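Long-range contact in neutral ceramidase (Pseudomonas aeruginosa, PDB 2ZWS), which hydrolyses the N-acyl linkage of ceramides to release sphingosine and a free fatty acid, and also catalyses the reverse synthesis: residues Ile395-Pro409 and Tyr475-Arg487. Sequence-based numbering, arbitrary orientation.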
loop_
_atom_site.group_PDB
_atom_site.type_symbol
_atom_site.label_atom_id
_atom_site.label_comp_id
_atom_site.label_asym_id
_atom_site.label_seq_id
_atom_site.Cartn_x
_atom_site.Cartn_y
_atom_site.Cartn_z
ATOM N N ILE A 395 -8.959 15.725 -2.673
ATOM C CA ILE A 395 -10.236 15.156 -2.276
ATOM C C ILE A 395 -10.862 14.646 -3.587
ATOM O O ILE A 395 -10.892 15.379 -4.589
ATOM C CB ILE A 395 -11.153 16.238 -1.645
ATOM C CG1 ILE A 395 -10.524 16.884 -0.373
ATOM C CG2 ILE A 395 -12.558 15.675 -1.388
ATOM C CD1 ILE A 395 -10.260 15.882 0.724
ATOM N N GLN A 396 -11.360 13.407 -3.594
ATOM C CA GLN A 396 -11.826 12.790 -4.818
ATOM C C GLN A 396 -12.981 11.856 -4.521
ATOM O O GLN A 396 -13.002 11.179 -3.471
ATOM C CB GLN A 396 -10.675 11.986 -5.425
ATOM C CG GLN A 396 -10.999 11.442 -6.826
ATOM C CD GLN A 396 -9.820 10.709 -7.401
ATOM O OE1 GLN A 396 -9.244 9.869 -6.721
ATOM N NE2 GLN A 396 -9.434 11.036 -8.652
ATOM N N MET A 397 -13.910 11.787 -5.477
ATOM C CA MET A 397 -15.012 10.828 -5.429
ATOM C C MET A 397 -15.278 10.297 -6.821
ATOM O O MET A 397 -15.267 11.061 -7.798
ATOM C CB MET A 397 -16.306 11.461 -4.912
ATOM C CG MET A 397 -16.276 11.928 -3.474
ATOM S SD MET A 397 -17.793 12.745 -2.931
ATOM C CE MET A 397 -19.004 11.456 -3.247
ATOM N N PHE A 398 -15.468 8.974 -6.912
ATOM C CA PHE A 398 -15.946 8.342 -8.142
ATOM C C PHE A 398 -17.393 7.932 -7.912
ATOM O O PHE A 398 -17.739 7.469 -6.824
ATOM C CB PHE A 398 -15.195 7.043 -8.448
ATOM C CG PHE A 398 -13.803 7.226 -8.998
ATOM C CD1 PHE A 398 -13.290 8.485 -9.320
ATOM C CD2 PHE A 398 -13.016 6.106 -9.225
ATOM C CE1 PHE A 398 -11.995 8.623 -9.824
ATOM C CE2 PHE A 398 -11.726 6.236 -9.756
ATOM C CZ PHE A 398 -11.228 7.489 -10.063
ATOM N N ARG A 399 -18.226 8.092 -8.933
ATOM C CA ARG A 399 -19.531 7.446 -8.929
ATOM C C ARG A 399 -19.438 6.268 -9.912
ATOM O O ARG A 399 -19.010 6.442 -11.066
ATOM C CB ARG A 399 -20.644 8.400 -9.385
ATOM C CG ARG A 399 -21.935 7.611 -9.640
ATOM C CD ARG A 399 -23.115 8.466 -10.013
ATOM N NE ARG A 399 -24.307 7.617 -10.030
ATOM C CZ ARG A 399 -25.553 8.052 -9.831
ATOM N NH1 ARG A 399 -25.790 9.350 -9.649
ATOM N NH2 ARG A 399 -26.560 7.185 -9.831
ATOM N N ILE A 400 -19.812 5.077 -9.439
ATOM C CA ILE A 400 -19.822 3.886 -10.273
ATOM C C ILE A 400 -21.237 3.299 -10.147
ATOM O O ILE A 400 -21.526 2.578 -9.190
ATOM C CB ILE A 400 -18.720 2.857 -9.833
ATOM C CG1 ILE A 400 -17.325 3.506 -9.787
ATOM C CG2 ILE A 400 -18.722 1.668 -10.763
ATOM C CD1 ILE A 400 -16.279 2.652 -9.044
ATOM N N GLY A 401 -22.141 3.680 -11.059
ATOM C CA GLY A 401 -23.554 3.315 -10.887
ATOM C C GLY A 401 -24.125 3.807 -9.561
ATOM O O GLY A 401 -23.992 5.000 -9.219
ATOM N N GLN A 402 -24.742 2.913 -8.785
ATOM C CA GLN A 402 -25.296 3.332 -7.474
ATOM C C GLN A 402 -24.250 3.376 -6.360
ATOM O O GLN A 402 -24.595 3.557 -5.183
ATOM C CB GLN A 402 -26.456 2.411 -7.061
ATOM C CG GLN A 402 -26.024 0.987 -6.654
ATOM C CD GLN A 402 -26.094 -0.062 -7.771
ATOM O OE1 GLN A 402 -26.421 -1.229 -7.500
ATOM N NE2 GLN A 402 -25.745 0.315 -8.988
ATOM N N LEU A 403 -22.982 3.179 -6.725
ATOM C CA LEU A 403 -21.871 3.243 -5.761
ATOM C C LEU A 403 -21.157 4.568 -5.825
ATOM O O LEU A 403 -20.981 5.129 -6.901
ATOM C CB LEU A 403 -20.806 2.201 -6.084
ATOM C CG LEU A 403 -21.266 0.778 -6.297
ATOM C CD1 LEU A 403 -20.027 -0.099 -6.532
ATOM C CD2 LEU A 403 -22.071 0.287 -5.106
ATOM N N GLU A 404 -20.736 5.056 -4.665
ATOM C CA GLU A 404 -19.764 6.153 -4.653
ATOM C C GLU A 404 -18.560 5.706 -3.874
ATOM O O GLU A 404 -18.696 5.100 -2.818
ATOM C CB GLU A 404 -20.318 7.437 -4.049
ATOM C CG GLU A 404 -21.088 8.267 -5.037
ATOM C CD GLU A 404 -21.610 9.582 -4.450
ATOM O OE1 GLU A 404 -21.871 9.660 -3.217
ATOM O OE2 GLU A 404 -21.781 10.528 -5.246
ATOM N N LEU A 405 -17.390 6.005 -4.428
ATOM C CA LEU A 405 -16.126 5.594 -3.853
ATOM C C LEU A 405 -15.374 6.884 -3.531
ATOM O O LEU A 405 -15.147 7.724 -4.399
ATOM C CB LEU A 405 -15.375 4.744 -4.884
ATOM C CG LEU A 405 -13.938 4.349 -4.559
ATOM C CD1 LEU A 405 -13.838 3.517 -3.264
ATOM C CD2 LEU A 405 -13.298 3.614 -5.723
ATOM N N LEU A 406 -15.028 7.065 -2.266
ATOM C CA LEU A 406 -14.305 8.256 -1.843
ATOM C C LEU A 406 -12.842 7.942 -1.647
ATOM O O LEU A 406 -12.500 6.916 -1.049
ATOM C CB LEU A 406 -14.834 8.765 -0.505
ATOM C CG LEU A 406 -16.191 9.480 -0.387
ATOM C CD1 LEU A 406 -17.307 8.891 -1.195
ATOM C CD2 LEU A 406 -16.606 9.571 1.104
ATOM N N GLY A 407 -11.977 8.828 -2.152
ATOM C CA GLY A 407 -10.544 8.659 -1.956
ATOM C C GLY A 407 -10.095 9.756 -0.993
ATOM O O GLY A 407 -10.166 10.951 -1.333
ATOM N N ALA A 408 -9.651 9.359 0.201
ATOM C CA ALA A 408 -9.253 10.295 1.247
ATOM C C ALA A 408 -7.773 10.131 1.597
ATOM O O ALA A 408 -7.326 8.997 1.827
ATOM C CB ALA A 408 -10.131 10.088 2.461
ATOM N N PRO A 409 -7.024 11.263 1.659
ATOM C CA PRO A 409 -5.567 11.225 1.801
ATOM C C PRO A 409 -5.001 11.095 3.205
ATOM O O PRO A 409 -4.047 11.803 3.569
ATOM C CB PRO A 409 -5.132 12.564 1.189
ATOM C CG PRO A 409 -6.280 13.515 1.594
ATOM C CD PRO A 409 -7.523 12.642 1.452
ATOM N N TYR A 475 -12.799 17.476 6.677
ATOM C CA TYR A 475 -12.962 16.425 5.653
ATOM C C TYR A 475 -14.436 16.133 5.390
ATOM O O TYR A 475 -14.830 15.915 4.255
ATOM C CB TYR A 475 -12.242 15.158 6.066
ATOM C CG TYR A 475 -10.766 15.151 5.790
ATOM C CD1 TYR A 475 -10.279 15.000 4.486
ATOM C CD2 TYR A 475 -9.843 15.254 6.836
ATOM C CE1 TYR A 475 -8.917 14.967 4.232
ATOM C CE2 TYR A 475 -8.484 15.198 6.605
ATOM C CZ TYR A 475 -8.018 15.052 5.285
ATOM O OH TYR A 475 -6.671 14.976 5.010
ATOM N N GLN A 476 -15.265 16.146 6.437
ATOM C CA GLN A 476 -16.670 15.859 6.225
ATOM C C GLN A 476 -17.303 16.947 5.342
ATOM O O GLN A 476 -18.030 16.630 4.389
ATOM C CB GLN A 476 -17.413 15.744 7.560
ATOM C CG GLN A 476 -18.807 15.172 7.446
ATOM C CD GLN A 476 -19.304 14.609 8.757
ATOM O OE1 GLN A 476 -18.586 13.872 9.444
ATOM N NE2 GLN A 476 -20.549 14.935 9.106
ATOM N N GLN A 477 -16.989 18.201 5.628
ATOM C CA GLN A 477 -17.483 19.315 4.811
ATOM C C GLN A 477 -17.044 19.178 3.357
ATOM O O GLN A 477 -17.847 19.356 2.444
ATOM C CB GLN A 477 -16.931 20.621 5.344
ATOM C CG GLN A 477 -17.258 21.826 4.487
ATOM C CD GLN A 477 -16.787 23.085 5.141
ATOM O OE1 GLN A 477 -15.822 23.715 4.693
ATOM N NE2 GLN A 477 -17.424 23.435 6.241
ATOM N N LEU A 478 -15.759 18.866 3.166
ATOM C CA LEU A 478 -15.198 18.759 1.817
ATOM C C LEU A 478 -15.878 17.657 1.004
ATOM O O LEU A 478 -16.227 17.855 -0.180
ATOM C CB LEU A 478 -13.692 18.532 1.895
ATOM C CG LEU A 478 -12.891 19.720 2.440
ATOM C CD1 LEU A 478 -11.445 19.325 2.683
ATOM C CD2 LEU A 478 -12.970 20.941 1.553
ATOM N N PHE A 479 -16.035 16.489 1.618
ATOM C CA PHE A 479 -16.720 15.387 0.947
ATOM C C PHE A 479 -18.208 15.634 0.730
ATOM O O PHE A 479 -18.762 15.238 -0.306
ATOM C CB PHE A 479 -16.448 14.065 1.669
ATOM C CG PHE A 479 -15.109 13.462 1.330
ATOM C CD1 PHE A 479 -14.884 12.947 0.050
ATOM C CD2 PHE A 479 -14.068 13.402 2.267
ATOM C CE1 PHE A 479 -13.654 12.386 -0.304
ATOM C CE2 PHE A 479 -12.812 12.809 1.892
ATOM C CZ PHE A 479 -12.628 12.313 0.596
ATOM N N VAL A 480 -18.889 16.246 1.702
ATOM C CA VAL A 480 -20.312 16.539 1.491
ATOM C C VAL A 480 -20.483 17.538 0.348
ATOM O O VAL A 480 -21.331 17.331 -0.551
ATOM C CB VAL A 480 -20.989 17.028 2.789
ATOM C CG1 VAL A 480 -22.348 17.696 2.481
ATOM C CG2 VAL A 480 -21.170 15.836 3.703
ATOM N N ASP A 481 -19.658 18.584 0.342
ATOM C CA ASP A 481 -19.753 19.588 -0.718
ATOM C C ASP A 481 -19.505 18.948 -2.101
ATOM O O ASP A 481 -20.202 19.258 -3.079
ATOM C CB ASP A 481 -18.816 20.778 -0.445
ATOM C CG ASP A 481 -19.306 21.675 0.712
ATOM O OD1 ASP A 481 -20.427 21.446 1.225
ATOM O OD2 ASP A 481 -18.569 22.617 1.097
ATOM N N MET A 482 -18.549 18.014 -2.167
ATOM C CA MET A 482 -18.253 17.322 -3.427
ATOM C C MET A 482 -19.434 16.447 -3.839
ATOM O O MET A 482 -19.800 16.417 -5.008
ATOM C CB MET A 482 -16.980 16.486 -3.293
ATOM C CG MET A 482 -16.620 15.788 -4.609
ATOM S SD MET A 482 -14.916 15.185 -4.549
ATOM C CE MET A 482 -14.012 16.728 -4.770
ATOM N N ALA A 483 -20.047 15.761 -2.871
ATOM C CA ALA A 483 -21.203 14.894 -3.144
ATOM C C ALA A 483 -22.370 15.727 -3.687
ATOM O O ALA A 483 -23.083 15.307 -4.606
ATOM C CB ALA A 483 -21.637 14.159 -1.861
ATOM N N VAL A 484 -22.593 16.896 -3.085
ATOM C CA VAL A 484 -23.651 17.800 -3.549
ATOM C C VAL A 484 -23.359 18.274 -4.970
ATOM O O VAL A 484 -24.252 18.259 -5.822
ATOM C CB VAL A 484 -23.808 18.995 -2.595
ATOM C CG1 VAL A 484 -24.703 20.120 -3.229
ATOM C CG2 VAL A 484 -24.411 18.519 -1.261
ATOM N N ALA A 485 -22.111 18.661 -5.247
ATOM C CA ALA A 485 -21.738 19.004 -6.636
ATOM C C ALA A 485 -22.045 17.881 -7.651
ATOM O O ALA A 485 -22.596 18.135 -8.719
ATOM C CB ALA A 485 -20.270 19.424 -6.707
ATOM N N LEU A 486 -21.668 16.643 -7.317
ATOM C CA LEU A 486 -22.028 15.481 -8.151
ATOM C C LEU A 486 -23.527 15.390 -8.352
ATOM O O LEU A 486 -24.000 15.219 -9.475
ATOM C CB LEU A 486 -21.532 14.181 -7.503
ATOM C CG LEU A 486 -20.155 13.742 -7.950
ATOM C CD1 LEU A 486 -19.546 12.801 -6.921
ATOM C CD2 LEU A 486 -20.192 13.115 -9.330
ATOM N N ARG A 487 -24.280 15.510 -7.256
ATOM C CA ARG A 487 -25.730 15.373 -7.301
ATOM C C ARG A 487 -26.339 16.404 -8.245
ATOM O O ARG A 487 -27.256 16.083 -9.011
ATOM C CB ARG A 487 -26.315 15.570 -5.910
ATOM C CG ARG A 487 -27.858 15.389 -5.833
ATOM C CD ARG A 487 -28.316 15.661 -4.423
ATOM N NE ARG A 487 -28.255 17.088 -4.089
ATOM C CZ ARG A 487 -28.102 17.587 -2.866
ATOM N NH1 ARG A 487 -27.911 16.792 -1.810
ATOM N NH2 ARG A 487 -28.120 18.906 -2.700
HETATM O O HOH W 1 -23.722 12.665 -4.969
#
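Tyr475 meets Ile395 and Pro409 where helix 471-488 packs on one face of a beta hairpin, strands 392-400 and 403-407 joined by a type II' turn from Ile400 to Leu403, in the mixed sheet that also holds strands 295-303 and 435-439. The axis of 475-487 runs at 40° to that of strand 395-400. The Tyr475 ring receives Ile395 CD1 at its edge, while its OH lies 3.7 Å from Pro409 CG; Phe412 packs edge-to-face with the same ring. This end of the contact lies near Tyr445, inferred to bind substrate. Three residues on, Leu478 CD1 touches Ile395 CG1, the two side chains crossing at about a right angle.

Phe479 is the large, flat wedge of the interface, its ring clasped between side chains of the two strands. Ile395 CG2 sits over one face in a CH-pi contact, 3.9 Å from the Phe479 ring centroid, and Leu406 CD2 covers the opposite face. Because CG2 of Ile395 stands anti to the backbone N, with CG1 beside that N (chi1 -60°), the two branches divide the work: CG2 goes to Phe479, CG1 and its CD1 to Leu478 and Tyr475. At the ring's edge lie the carbonyl oxygens of Gln396 and Gly407, the latter 3.4 Å from Phe479 CZ, where the polarised ring C-H groups suit them.

Met482, unbranched and flexible, bends at chi3 (-76°), carrying CE to Ile395 CG2. Met397, in one of its two conformers, slides past it in the opposite direction and brings CE to within 4.0 Å of Ala483 CB, whose small side chain leaves room, and against Leu486 CD1. At this end Glu404, whose OE1 bonds Ser428, shares a water with the helix: the water donates to Glu404 OE2 (2.9 Å) and to Ala483 O (2.7 Å).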